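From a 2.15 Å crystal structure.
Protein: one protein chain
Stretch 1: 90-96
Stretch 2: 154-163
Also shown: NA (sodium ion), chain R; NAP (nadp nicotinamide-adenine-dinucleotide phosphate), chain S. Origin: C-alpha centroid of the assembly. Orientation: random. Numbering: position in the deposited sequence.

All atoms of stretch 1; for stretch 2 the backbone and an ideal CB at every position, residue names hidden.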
# COMPACT_ATOMS: atom_id res chain seq x y z
N ALA E 90 0.77 -9.21 -37.55
CA ALA E 90 -0.15 -8.87 -36.49
C ALA E 90 0.11 -9.68 -35.23
O ALA E 90 0.33 -10.88 -35.29
CB ALA E 90 -1.58 -9.07 -36.94
N ALA E 91 0.08 -8.98 -34.09
CA ALA E 91 0.13 -9.59 -32.77
C ALA E 91 -1.15 -10.37 -32.51
O ALA E 91 -2.25 -9.95 -32.89
CB ALA E 91 0.30 -8.50 -31.69
N GLY E 92 -1.00 -11.51 -31.84
CA GLY E 92 -2.14 -12.23 -31.31
C GLY E 92 -3.00 -13.08 -32.24
O GLY E 92 -3.98 -13.68 -31.79
N ILE E 93 -2.66 -13.15 -33.53
CA ILE E 93 -3.46 -13.93 -34.48
C ILE E 93 -2.62 -15.09 -35.01
O ILE E 93 -1.63 -14.88 -35.73
CB ILE E 93 -3.97 -13.05 -35.65
CG1 ILE E 93 -4.80 -11.89 -35.08
CG2 ILE E 93 -4.76 -13.90 -36.70
CD1 ILE E 93 -5.92 -11.40 -35.97
N SER E 94 -3.01 -16.31 -34.64
CA SER E 94 -2.31 -17.50 -35.07
C SER E 94 -2.47 -17.75 -36.57
O SER E 94 -3.39 -17.24 -37.22
CB SER E 94 -2.82 -18.72 -34.32
OG SER E 94 -4.11 -19.06 -34.80
N LEU E 95 -1.55 -18.54 -37.10
CA LEU E 95 -1.58 -19.02 -38.47
C LEU E 95 -2.84 -19.84 -38.73
O LEU E 95 -3.37 -19.83 -39.84
CB LEU E 95 -0.31 -19.84 -38.76
CG LEU E 95 1.02 -19.06 -38.86
CD1 LEU E 95 2.21 -19.98 -38.70
CD2 LEU E 95 1.12 -18.32 -40.16
N GLN E 96 -3.31 -20.54 -37.70
CA GLN E 96 -4.52 -21.37 -37.80
C GLN E 96 -5.74 -20.48 -38.00
O GLN E 96 -6.55 -20.73 -38.89
CB GLN E 96 -4.68 -22.27 -36.56
CG GLN E 96 -5.78 -23.32 -36.70
CD GLN E 96 -5.77 -24.36 -35.57
OE1 GLN E 96 -6.16 -24.08 -34.43
NE2 GLN E 96 -5.33 -25.58 -35.89
N UNK E 154 9.36 -20.68 -32.55
CA UNK E 154 8.14 -21.47 -32.61
C UNK E 154 6.94 -20.55 -32.47
O UNK E 154 7.00 -19.58 -31.72
CB UNK E 154 8.13 -22.55 -31.52
N UNK E 155 5.84 -20.89 -33.13
CA UNK E 155 4.64 -20.07 -33.03
C UNK E 155 4.10 -20.00 -31.62
O UNK E 155 3.47 -19.01 -31.25
CB UNK E 155 3.56 -20.61 -33.97
N UNK E 156 4.34 -21.04 -30.83
CA UNK E 156 3.84 -21.05 -29.47
C UNK E 156 4.54 -20.00 -28.61
O UNK E 156 4.07 -19.71 -27.51
CB UNK E 156 4.02 -22.44 -28.86
N UNK E 157 5.65 -19.44 -29.11
CA UNK E 157 6.41 -18.43 -28.37
C UNK E 157 6.22 -17.03 -28.96
O UNK E 157 6.90 -16.10 -28.54
CB UNK E 157 7.90 -18.79 -28.36
N UNK E 158 5.33 -16.89 -29.93
CA UNK E 158 5.16 -15.60 -30.60
C UNK E 158 4.64 -14.49 -29.73
O UNK E 158 5.04 -13.34 -29.91
CB UNK E 158 4.21 -15.76 -31.79
N UNK E 159 3.77 -14.82 -28.78
CA UNK E 159 3.17 -13.80 -27.89
C UNK E 159 4.22 -13.24 -26.91
O UNK E 159 4.27 -12.05 -26.67
CB UNK E 159 2.00 -14.40 -27.11
N UNK E 160 5.05 -14.12 -26.35
CA UNK E 160 6.18 -13.73 -25.53
C UNK E 160 7.21 -12.93 -26.32
O UNK E 160 7.76 -11.97 -25.79
CB UNK E 160 6.84 -14.97 -24.92
N UNK E 161 7.48 -13.30 -27.58
CA UNK E 161 8.43 -12.55 -28.40
C UNK E 161 7.83 -11.17 -28.73
O UNK E 161 8.54 -10.18 -28.75
CB UNK E 161 8.77 -13.32 -29.68
N UNK E 162 6.53 -11.13 -29.00
CA UNK E 162 5.81 -9.85 -29.18
C UNK E 162 6.09 -8.88 -28.02
O UNK E 162 6.30 -7.67 -28.24
CB UNK E 162 4.30 -10.10 -29.29
N UNK E 163 6.11 -9.39 -26.79
CA UNK E 163 6.39 -8.57 -25.62
C UNK E 163 7.87 -8.21 -25.49
O UNK E 163 8.21 -7.07 -25.17
CB UNK E 163 5.92 -9.30 -24.36
NA NA R . -4.41 -14.17 -29.44
PA NAP S . -1.56 1.69 -37.21
O1A NAP S . -2.84 2.13 -36.58
O2A NAP S . -0.53 2.75 -37.07
O5B NAP S . -1.74 1.26 -38.76
C5B NAP S . -2.88 0.57 -39.23
C4B NAP S . -3.18 1.10 -40.63
O4B NAP S . -4.12 0.28 -41.31
C3B NAP S . -3.74 2.52 -40.58
O3B NAP S . -2.88 3.36 -41.32
C2B NAP S . -5.12 2.43 -41.22
O2B NAP S . -5.41 3.46 -42.15
C1B NAP S . -5.03 1.13 -42.00
N9A NAP S . -6.37 0.54 -42.25
C8A NAP S . -7.51 0.69 -41.49
N7A NAP S . -8.51 0.01 -42.09
C5A NAP S . -8.04 -0.56 -43.23
C6A NAP S . -8.65 -1.34 -44.21
N6A NAP S . -9.95 -1.18 -44.42
N1A NAP S . -7.88 -1.78 -45.28
C2A NAP S . -6.55 -1.44 -45.38
N3A NAP S . -5.96 -0.66 -44.40
C4A NAP S . -6.69 -0.23 -43.34
O3 NAP S . -1.10 0.28 -36.55
PN NAP S . 0.44 -0.23 -36.49
O1N NAP S . 1.01 0.24 -35.20
O2N NAP S . 1.17 0.08 -37.75
O5D NAP S . 0.23 -1.83 -36.39
C5D NAP S . -0.06 -2.61 -37.53
C4D NAP S . 0.27 -4.07 -37.26
O4D NAP S . 1.63 -4.24 -36.88
C3D NAP S . -0.58 -4.64 -36.13
O3D NAP S . -1.12 -5.85 -36.58
C2D NAP S . 0.37 -4.87 -34.95
O2D NAP S . -0.02 -6.03 -34.23
C1D NAP S . 1.74 -4.97 -35.66
N1N NAP S . 2.91 -4.45 -34.91
C2N NAP S . 3.02 -3.12 -34.57
C3N NAP S . 4.16 -2.65 -33.90
C7N NAP S . 4.36 -1.19 -33.63
O7N NAP S . 5.57 -0.82 -33.01
N7N NAP S . 3.42 -0.29 -33.98
C4N NAP S . 5.18 -3.55 -33.58
C5N NAP S . 5.08 -4.88 -33.93
C6N NAP S . 3.93 -5.32 -34.60
P2B NAP S . -5.80 4.98 -41.74
O1X NAP S . -6.26 5.69 -43.00
O2X NAP S . -6.94 4.95 -40.74
O3X NAP S . -4.60 5.69 -41.15

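Position 154 precedes the first turn, and its ideal CB has nothing of stretch 1 within 5.5 Å. Stretch 1 sets no limit here, so many residues would do. The residue is Ser-154. Its backbone O accepts a hydrogen bond from the N of residue 157.

Position 155 points its CA-to-CB bond toward stretch 1, and the ideal CB lies 5.0 Å from Leu-95 CD1. Beyond it are the backbone N atoms of Leu-95 and Gln-96, at the start of a helix. A short side chain would not span the gap. Glu or Gln would suit, since two backbone N-H groups lie there; an acid offers two acceptor oxygens. The residue is Glu-155. Leu-95 N donates to Glu-155 OE2 at 2.8 Å with an angle of 159°, the one direct hydrogen bond between the stretches. Glu-155 OE1 accepts from water 2 at 2.6 Å, and that water accepts from Gln-96 N at 3.0 Å. The carboxylate thus serves two successive backbone N-H groups, one directly and one through water.

Positions 156 and 157 both lie out of reach of stretch 1, which leaves the choice open. At 157, just before a helix, Ser, Thr, Asp or Asn would be usual. The residues are Lys-156 and Asp-157, joined by a salt bridge of 3.5 Å between Lys-156 NZ and Asp-157 OD2. The Asp-157 side chain makes no capping bond.

Position 158 points its CA-to-CB bond toward stretch 1, but the ideal CB has nothing of it within 5.5 Å. Many side chains would fit, large ones included. The residue is Phe-158, whose ring stays clear of stretch 1.

Position 159 points sideways. The CA of residue 159 is 6.5 Å from Gly-92 CA. Gly-92 N is a donor, and Gly-92 O binds the sodium ion. A polar or acidic side chain would suit. The residue is Asp-159. Asp-159 OD1 accepts from water 1 at 2.6 Å, and water 1 accepts from Gly-92 N at 2.9 Å. Asp-159 OD2 accepts at 2.9 Å from water 3, a sodium ligand.

Positions 160 and 161 are out of reach. Stretch 1 sets no limit, so many residues would do. They are Thr-160 and Phe-161.

Position 162 points toward Ala-91, with its ideal CB 4.9 Å from Ala-91 CB. A small side chain such as Ala, Val or Thr would suit. The residue is Thr-162. Thr-162 CG2 packs 3.9 Å from Ala-91 CB. Thr-162 OG1 donates to Phe-158 O at 2.6 Å and accepts from water 1 at 2.9 Å.

Position 163 is out of reach, and again many residues would do; it is Ala-163.

Stretch 2, residues 154-163: SEKDFDTFTA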
# COMPACT_ATOMS: atom_id res chain seq x y z
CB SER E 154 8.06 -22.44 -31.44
OG SER E 154 9.03 -23.44 -31.56
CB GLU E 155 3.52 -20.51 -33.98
CG GLU E 155 2.56 -19.34 -34.25
CD GLU E 155 1.25 -19.71 -34.93
OE1 GLU E 155 0.96 -20.90 -35.17
OE2 GLU E 155 0.51 -18.77 -35.23
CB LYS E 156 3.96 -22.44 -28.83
CG LYS E 156 5.37 -23.00 -28.82
CD LYS E 156 5.44 -24.28 -27.96
CE LYS E 156 6.77 -25.00 -28.14
NZ LYS E 156 7.89 -24.06 -27.97
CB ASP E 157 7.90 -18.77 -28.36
CG ASP E 157 8.22 -20.01 -27.53
OD1 ASP E 157 7.63 -20.24 -26.44
OD2 ASP E 157 9.09 -20.78 -27.99
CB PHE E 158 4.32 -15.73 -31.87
CG PHE E 158 5.14 -15.63 -33.13
CD1 PHE E 158 6.16 -16.57 -33.37
CD2 PHE E 158 4.94 -14.60 -34.04
CE1 PHE E 158 6.95 -16.48 -34.52
CE2 PHE E 158 5.70 -14.50 -35.19
CZ PHE E 158 6.72 -15.46 -35.44
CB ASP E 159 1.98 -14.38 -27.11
CG ASP E 159 0.72 -14.52 -27.96
OD1 ASP E 159 0.62 -13.97 -29.09
OD2 ASP E 159 -0.20 -15.19 -27.47
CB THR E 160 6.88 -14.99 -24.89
OG1 THR E 160 5.90 -15.77 -24.20
CG2 THR E 160 7.95 -14.59 -23.90
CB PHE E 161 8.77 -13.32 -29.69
CG PHE E 161 9.86 -12.68 -30.52
CD1 PHE E 161 11.16 -13.19 -30.49
CD2 PHE E 161 9.58 -11.61 -31.36
CE1 PHE E 161 12.17 -12.63 -31.26
CE2 PHE E 161 10.58 -11.02 -32.15
CZ PHE E 161 11.88 -11.53 -32.10
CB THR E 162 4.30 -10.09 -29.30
OG1 THR E 162 4.05 -10.98 -30.40
CG2 THR E 162 3.51 -8.77 -29.48
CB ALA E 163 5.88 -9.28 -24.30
O HOH W 1 1.58 -12.39 -30.97
O HOH W 2 -1.48 -21.62 -35.63
O HOH W 3 -2.60 -15.67 -29.09
O HOH W 4 -5.19 -16.47 -29.56
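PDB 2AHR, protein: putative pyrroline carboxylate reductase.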